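Local coordinates for putative primosome component (Streptococcus pyogenes serotype M3, PDB 2QGZ), which probably binds ATP through a P-loop NTPase domain and is thought to load the replicative helicase onto DNA during primosome assembly, at residues L237-T251 / K279-E291. Numbering follows the deposited sequence.
Sequences LQVILQYRMLEELPT and KRVMERVRYLARE
The side-chain oxygen of Gln238 takes two hydrogen bonds from the guanidinium of Arg284, through NE and a terminal nitrogen. Arg284 NE lies 2.7 Å from Gln238 OE1, with an N-H...O angle of 158°. Arg284 NH2 reaches Gln238 OE1 at 3.0 Å, a less straight bond. OE1 lies in the guanidinium plane; NH2 approaches in the carbonyl plane, NE from above it. A third, weak bond runs from Arg284 NH1 to Met245 SD, also at the edge of the guanidinium. The bonds to Gln238, with the weak one to Met245 and Gln242 CB over the centre of one face, limit how the guanidinium can turn. The Gln238 amide also stacks on the Arg280 guanidinium, the two planes nearly parallel, with OE1 over its centre. Two positive groups therefore probably polarise this carbonyl.

Met245 turns back at its last torsion (chi3 75°), which lays its methyl over the Tyr287 ring. The CH-pi contact puts Met245 CE 3.7 Å from the centroid of the Tyr287 ring, and the sulfur sits obliquely, a Met-aromatic pair. A water links Tyr287 OH to Met245 O.

Deeper in, Leu241 is a knob in the hole formed by Val281, Arg284, Val285 and Leu288. Leu241 CG lies 3.7 Å from Leu288 CD1. Leu288 CD2 packs against Met245 CG, and Leu237 CD1 meets Val281 CG2 at the other end.

Helices 237-247 and 281-288 cross at 38°, their axes 9.6 Å apart. A Schellman motif at Glu248 ends the first helix, and the chain turns into strand 251-255. A second water joins Thr251 N to Leu288 O. Leu237 and Leu241 also touch Leu220 of strand 217-221, while Val285 rests on Tyr156 of strand 154-158 and Phe259 of helix 259-263. The pair thus packs onto the parallel sheet of the P-loop NTPase fold, where strand 289-293 forms one edge.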
loop_
_atom_site.group_PDB
_atom_site.type_symbol
_atom_site.label_atom_id
_atom_site.label_comp_id
_atom_site.label_asym_id
_atom_site.label_seq_id
_atom_site.Cartn_x
_atom_site.Cartn_y
_atom_site.Cartn_z
ATOM N N LEU A 237 7.559 -9.392 -7.602
ATOM C CA LEU A 237 6.551 -9.209 -6.567
ATOM C C LEU A 237 6.627 -10.360 -5.571
ATOM O O LEU A 237 6.608 -10.155 -4.358
ATOM C CB LEU A 237 5.159 -9.160 -7.199
ATOM C CG LEU A 237 3.986 -8.488 -6.477
ATOM C CD1 LEU A 237 2.893 -9.509 -6.248
ATOM C CD2 LEU A 237 4.437 -7.861 -5.169
ATOM N N GLN A 238 6.730 -11.575 -6.098
ATOM C CA GLN A 238 6.792 -12.776 -5.276
ATOM C C GLN A 238 7.962 -12.723 -4.297
ATOM O O GLN A 238 7.812 -13.060 -3.125
ATOM C CB GLN A 238 6.902 -14.007 -6.183
ATOM C CG GLN A 238 6.450 -15.315 -5.546
ATOM C CD GLN A 238 7.447 -15.866 -4.549
ATOM O OE1 GLN A 238 7.069 -16.430 -3.520
ATOM N NE2 GLN A 238 8.730 -15.713 -4.855
ATOM N N VAL A 239 9.121 -12.278 -4.765
ATOM C CA VAL A 239 10.291 -12.218 -3.899
ATOM C C VAL A 239 10.188 -11.090 -2.879
ATOM O O VAL A 239 10.553 -11.266 -1.719
ATOM C CB VAL A 239 11.589 -12.052 -4.719
ATOM C CG1 VAL A 239 12.816 -12.179 -3.805
ATOM C CG2 VAL A 239 11.643 -13.113 -5.797
ATOM N N ILE A 240 9.697 -9.932 -3.314
ATOM C CA ILE A 240 9.542 -8.806 -2.410
ATOM C C ILE A 240 8.578 -9.204 -1.301
ATOM O O ILE A 240 8.852 -8.983 -0.129
ATOM C CB ILE A 240 8.989 -7.552 -3.143
ATOM C CG1 ILE A 240 10.094 -6.909 -3.986
ATOM C CG2 ILE A 240 8.435 -6.541 -2.133
ATOM C CD1 ILE A 240 9.604 -5.746 -4.825
ATOM N N LEU A 241 7.451 -9.795 -1.668
ATOM C CA LEU A 241 6.476 -10.194 -0.666
ATOM C C LEU A 241 7.071 -11.256 0.256
ATOM O O LEU A 241 6.954 -11.163 1.486
ATOM C CB LEU A 241 5.197 -10.696 -1.348
ATOM C CG LEU A 241 4.001 -9.724 -1.443
ATOM C CD1 LEU A 241 4.449 -8.272 -1.501
ATOM C CD2 LEU A 241 3.152 -10.084 -2.661
ATOM N N GLN A 242 7.732 -12.249 -0.331
ATOM C CA GLN A 242 8.357 -13.323 0.441
ATOM C C GLN A 242 9.298 -12.740 1.489
ATOM O O GLN A 242 9.252 -13.106 2.657
ATOM C CB GLN A 242 9.147 -14.235 -0.489
ATOM C CG GLN A 242 9.900 -15.320 0.209
ATOM C CD GLN A 242 10.611 -16.228 -0.772
ATOM O OE1 GLN A 242 10.802 -17.413 -0.513
ATOM N NE2 GLN A 242 11.021 -15.671 -1.899
ATOM N N TYR A 243 10.150 -11.820 1.063
ATOM C CA TYR A 243 11.091 -11.189 1.966
ATOM C C TYR A 243 10.406 -10.381 3.068
ATOM O O TYR A 243 10.873 -10.371 4.210
ATOM C CB TYR A 243 12.033 -10.289 1.172
ATOM C CG TYR A 243 12.899 -9.400 2.024
ATOM C CD1 TYR A 243 12.476 -8.120 2.377
ATOM C CD2 TYR A 243 14.150 -9.832 2.467
ATOM C CE1 TYR A 243 13.281 -7.283 3.152
ATOM C CE2 TYR A 243 14.971 -9.008 3.237
ATOM C CZ TYR A 243 14.529 -7.735 3.579
ATOM O OH TYR A 243 15.322 -6.920 4.355
ATOM N N ARG A 244 9.307 -9.701 2.741
ATOM C CA ARG A 244 8.621 -8.917 3.755
ATOM C C ARG A 244 7.881 -9.836 4.726
ATOM O O ARG A 244 7.695 -9.487 5.894
ATOM C CB ARG A 244 7.695 -7.870 3.107
ATOM C CG ARG A 244 8.476 -6.758 2.391
ATOM C CD ARG A 244 7.572 -5.677 1.772
ATOM N NE ARG A 244 7.029 -4.770 2.778
ATOM C CZ ARG A 244 7.722 -3.810 3.385
ATOM N NH1 ARG A 244 8.997 -3.610 3.093
ATOM N NH2 ARG A 244 7.141 -3.052 4.302
ATOM N N MET A 245 7.486 -11.019 4.264
ATOM C CA MET A 245 6.823 -11.974 5.155
ATOM C C MET A 245 7.829 -12.415 6.224
ATOM O O MET A 245 7.547 -12.352 7.421
ATOM C CB MET A 245 6.318 -13.207 4.383
ATOM C CG MET A 245 4.839 -13.137 3.988
ATOM S SD MET A 245 4.227 -14.528 2.992
ATOM C CE MET A 245 4.124 -15.783 4.251
ATOM N N LEU A 246 9.010 -12.842 5.786
ATOM C CA LEU A 246 10.054 -13.288 6.707
ATOM C C LEU A 246 10.535 -12.168 7.614
ATOM O O LEU A 246 10.782 -12.384 8.791
ATOM C CB LEU A 246 11.252 -13.846 5.935
ATOM C CG LEU A 246 11.128 -15.247 5.351
ATOM C CD1 LEU A 246 12.240 -15.474 4.340
ATOM C CD2 LEU A 246 11.206 -16.269 6.471
ATOM N N GLU A 247 10.669 -10.970 7.061
ATOM C CA GLU A 247 11.138 -9.820 7.823
ATOM C C GLU A 247 10.051 -9.142 8.668
ATOM O O GLU A 247 10.327 -8.172 9.370
ATOM C CB GLU A 247 11.750 -8.795 6.866
ATOM C CG GLU A 247 13.152 -9.119 6.374
ATOM C CD GLU A 247 14.211 -8.500 7.261
ATOM O OE1 GLU A 247 13.932 -7.412 7.825
ATOM O OE2 GLU A 247 15.316 -9.076 7.387
ATOM N N GLU A 248 8.821 -9.641 8.589
ATOM C CA GLU A 248 7.709 -9.067 9.348
ATOM C C GLU A 248 7.584 -7.564 9.107
ATOM O O GLU A 248 7.593 -6.768 10.044
ATOM C CB GLU A 248 7.881 -9.338 10.851
ATOM C CG GLU A 248 8.025 -10.819 11.199
ATOM C CD GLU A 248 8.255 -11.069 12.689
ATOM O OE1 GLU A 248 9.055 -10.335 13.312
ATOM O OE2 GLU A 248 7.645 -12.014 13.236
ATOM N N LEU A 249 7.483 -7.181 7.842
ATOM C CA LEU A 249 7.345 -5.780 7.483
ATOM C C LEU A 249 5.926 -5.550 6.918
ATOM O O LEU A 249 5.530 -6.163 5.922
ATOM C CB LEU A 249 8.425 -5.397 6.463
ATOM C CG LEU A 249 9.896 -5.500 6.917
ATOM C CD1 LEU A 249 10.821 -5.239 5.743
ATOM C CD2 LEU A 249 10.183 -4.495 8.022
ATOM N N PRO A 250 5.142 -4.668 7.565
ATOM C CA PRO A 250 3.767 -4.326 7.176
ATOM C C PRO A 250 3.677 -3.957 5.700
ATOM O O PRO A 250 4.424 -3.105 5.218
ATOM C CB PRO A 250 3.438 -3.139 8.075
ATOM C CG PRO A 250 4.312 -3.365 9.283
ATOM C CD PRO A 250 5.605 -3.794 8.658
ATOM N N THR A 251 2.744 -4.578 4.990
ATOM C CA THR A 251 2.585 -4.335 3.567
ATOM C C THR A 251 1.119 -4.109 3.242
ATOM O O THR A 251 0.260 -4.895 3.640
ATOM C CB THR A 251 3.112 -5.540 2.789
ATOM O OG1 THR A 251 4.443 -5.831 3.243
ATOM C CG2 THR A 251 3.124 -5.265 1.292
ATOM N N LYS A 279 0.441 -18.835 -8.086
ATOM C CA LYS A 279 -0.643 -18.997 -7.110
ATOM C C LYS A 279 -0.204 -18.836 -5.659
ATOM O O LYS A 279 -1.043 -18.691 -4.769
ATOM C CB LYS A 279 -1.332 -20.352 -7.293
ATOM N N ARG A 280 1.100 -18.869 -5.407
ATOM C CA ARG A 280 1.568 -18.703 -4.040
ATOM C C ARG A 280 1.814 -17.221 -3.756
ATOM O O ARG A 280 1.963 -16.813 -2.607
ATOM C CB ARG A 280 2.838 -19.530 -3.777
ATOM C CG ARG A 280 4.081 -19.121 -4.556
ATOM C CD ARG A 280 5.312 -19.731 -3.894
ATOM N NE ARG A 280 6.554 -19.428 -4.600
ATOM C CZ ARG A 280 7.766 -19.602 -4.078
ATOM N NH1 ARG A 280 7.901 -20.074 -2.845
ATOM N NH2 ARG A 280 8.844 -19.300 -4.787
ATOM N N VAL A 281 1.848 -16.420 -4.815
ATOM C CA VAL A 281 2.033 -14.984 -4.667
ATOM C C VAL A 281 0.759 -14.437 -4.040
ATOM O O VAL A 281 0.792 -13.491 -3.258
ATOM C CB VAL A 281 2.250 -14.292 -6.029
ATOM C CG1 VAL A 281 1.064 -14.544 -6.930
ATOM C CG2 VAL A 281 2.445 -12.805 -5.828
ATOM N N MET A 282 -0.362 -15.066 -4.377
ATOM C CA MET A 282 -1.663 -14.666 -3.862
ATOM C C MET A 282 -1.810 -15.080 -2.393
ATOM O O MET A 282 -2.523 -14.433 -1.625
ATOM C CB MET A 282 -2.770 -15.300 -4.713
ATOM C CG MET A 282 -4.107 -14.585 -4.655
ATOM S SD MET A 282 -4.000 -12.843 -5.151
ATOM C CE MET A 282 -4.443 -12.055 -3.602
ATOM N N GLU A 283 -1.133 -16.155 -2.000
ATOM C CA GLU A 283 -1.192 -16.620 -0.613
ATOM C C GLU A 283 -0.375 -15.683 0.280
ATOM O O GLU A 283 -0.626 -15.577 1.477
ATOM C CB GLU A 283 -0.659 -18.056 -0.505
ATOM N N ARG A 284 0.607 -15.009 -0.309
ATOM C CA ARG A 284 1.432 -14.078 0.446
ATOM C C ARG A 284 0.653 -12.783 0.679
ATOM O O ARG A 284 0.776 -12.153 1.734
ATOM C CB ARG A 284 2.737 -13.785 -0.297
ATOM C CG ARG A 284 3.660 -14.990 -0.438
ATOM C CD ARG A 284 5.050 -14.545 -0.846
ATOM N NE ARG A 284 5.938 -15.666 -1.155
ATOM C CZ ARG A 284 6.465 -16.494 -0.258
ATOM N NH1 ARG A 284 6.207 -16.350 1.036
ATOM N NH2 ARG A 284 7.271 -17.463 -0.663
ATOM N N VAL A 285 -0.153 -12.391 -0.305
ATOM C CA VAL A 285 -0.966 -11.193 -0.168
ATOM C C VAL A 285 -1.959 -11.412 0.976
ATOM O O VAL A 285 -2.090 -10.563 1.861
ATOM C CB VAL A 285 -1.752 -10.883 -1.460
ATOM C CG1 VAL A 285 -2.594 -9.638 -1.267
ATOM C CG2 VAL A 285 -0.796 -10.680 -2.616
ATOM N N ARG A 286 -2.642 -12.559 0.962
ATOM C CA ARG A 286 -3.622 -12.872 1.997
ATOM C C ARG A 286 -2.977 -12.993 3.361
ATOM O O ARG A 286 -3.624 -12.795 4.384
ATOM C CB ARG A 286 -4.350 -14.186 1.698
ATOM C CG ARG A 286 -5.232 -14.186 0.464
ATOM C CD ARG A 286 -6.068 -15.460 0.424
ATOM N NE ARG A 286 -6.975 -15.497 -0.723
ATOM C CZ ARG A 286 -6.618 -15.844 -1.959
ATOM N NH1 ARG A 286 -5.363 -16.197 -2.224
ATOM N NH2 ARG A 286 -7.517 -15.824 -2.938
ATOM N N TYR A 287 -1.700 -13.333 3.390
ATOM C CA TYR A 287 -1.028 -13.475 4.670
ATOM C C TYR A 287 -0.599 -12.110 5.222
ATOM O O TYR A 287 -0.677 -11.870 6.427
ATOM C CB TYR A 287 0.171 -14.424 4.524
ATOM C CG TYR A 287 1.036 -14.520 5.755
ATOM C CD1 TYR A 287 2.065 -13.607 5.977
ATOM C CD2 TYR A 287 0.801 -15.490 6.720
ATOM C CE1 TYR A 287 2.833 -13.654 7.133
ATOM C CE2 TYR A 287 1.563 -15.547 7.886
ATOM C CZ TYR A 287 2.574 -14.623 8.087
ATOM O OH TYR A 287 3.306 -14.643 9.257
ATOM N N LEU A 288 -0.176 -11.214 4.335
ATOM C CA LEU A 288 0.282 -9.883 4.733
ATOM C C LEU A 288 -0.810 -8.847 4.998
ATOM O O LEU A 288 -0.601 -7.921 5.786
ATOM C CB LEU A 288 1.226 -9.322 3.671
ATOM C CG LEU A 288 2.565 -10.029 3.503
ATOM C CD1 LEU A 288 3.138 -9.738 2.133
ATOM C CD2 LEU A 288 3.498 -9.573 4.602
ATOM N N ALA A 289 -1.972 -8.989 4.366
ATOM C CA ALA A 289 -3.016 -7.982 4.562
ATOM C C ALA A 289 -4.451 -8.486 4.667
ATOM O O ALA A 289 -4.807 -9.519 4.109
ATOM C CB ALA A 289 -2.921 -6.949 3.453
ATOM N N ARG A 290 -5.275 -7.735 5.388
ATOM C CA ARG A 290 -6.679 -8.084 5.564
ATOM C C ARG A 290 -7.488 -7.338 4.510
ATOM O O ARG A 290 -7.272 -6.154 4.277
ATOM C CB ARG A 290 -7.137 -7.712 6.975
ATOM C CG ARG A 290 -6.518 -8.590 8.070
ATOM C CD ARG A 290 -7.122 -10.009 8.046
ATOM N NE ARG A 290 -6.359 -10.991 8.823
ATOM C CZ ARG A 290 -5.192 -11.515 8.442
ATOM N NH1 ARG A 290 -4.639 -11.156 7.288
ATOM N NH2 ARG A 290 -4.579 -12.406 9.213
ATOM N N GLU A 291 -8.414 -8.040 3.872
ATOM C CA GLU A 291 -9.245 -7.473 2.810
ATOM C C GLU A 291 -10.324 -6.525 3.326
ATOM O O GLU A 291 -11.013 -6.841 4.286
ATOM C CB GLU A 291 -9.902 -8.615 2.043
ATOM C CG GLU A 291 -10.376 -8.294 0.645
ATOM C CD GLU A 291 -11.114 -9.475 0.010
ATOM O OE1 GLU A 291 -11.244 -9.501 -1.234
ATOM O OE2 GLU A 291 -11.570 -10.373 0.757
HETATM O O HOH W 1 4.922 -12.344 9.416
HETATM O O HOH W 2 1.984 -6.838 6.327
#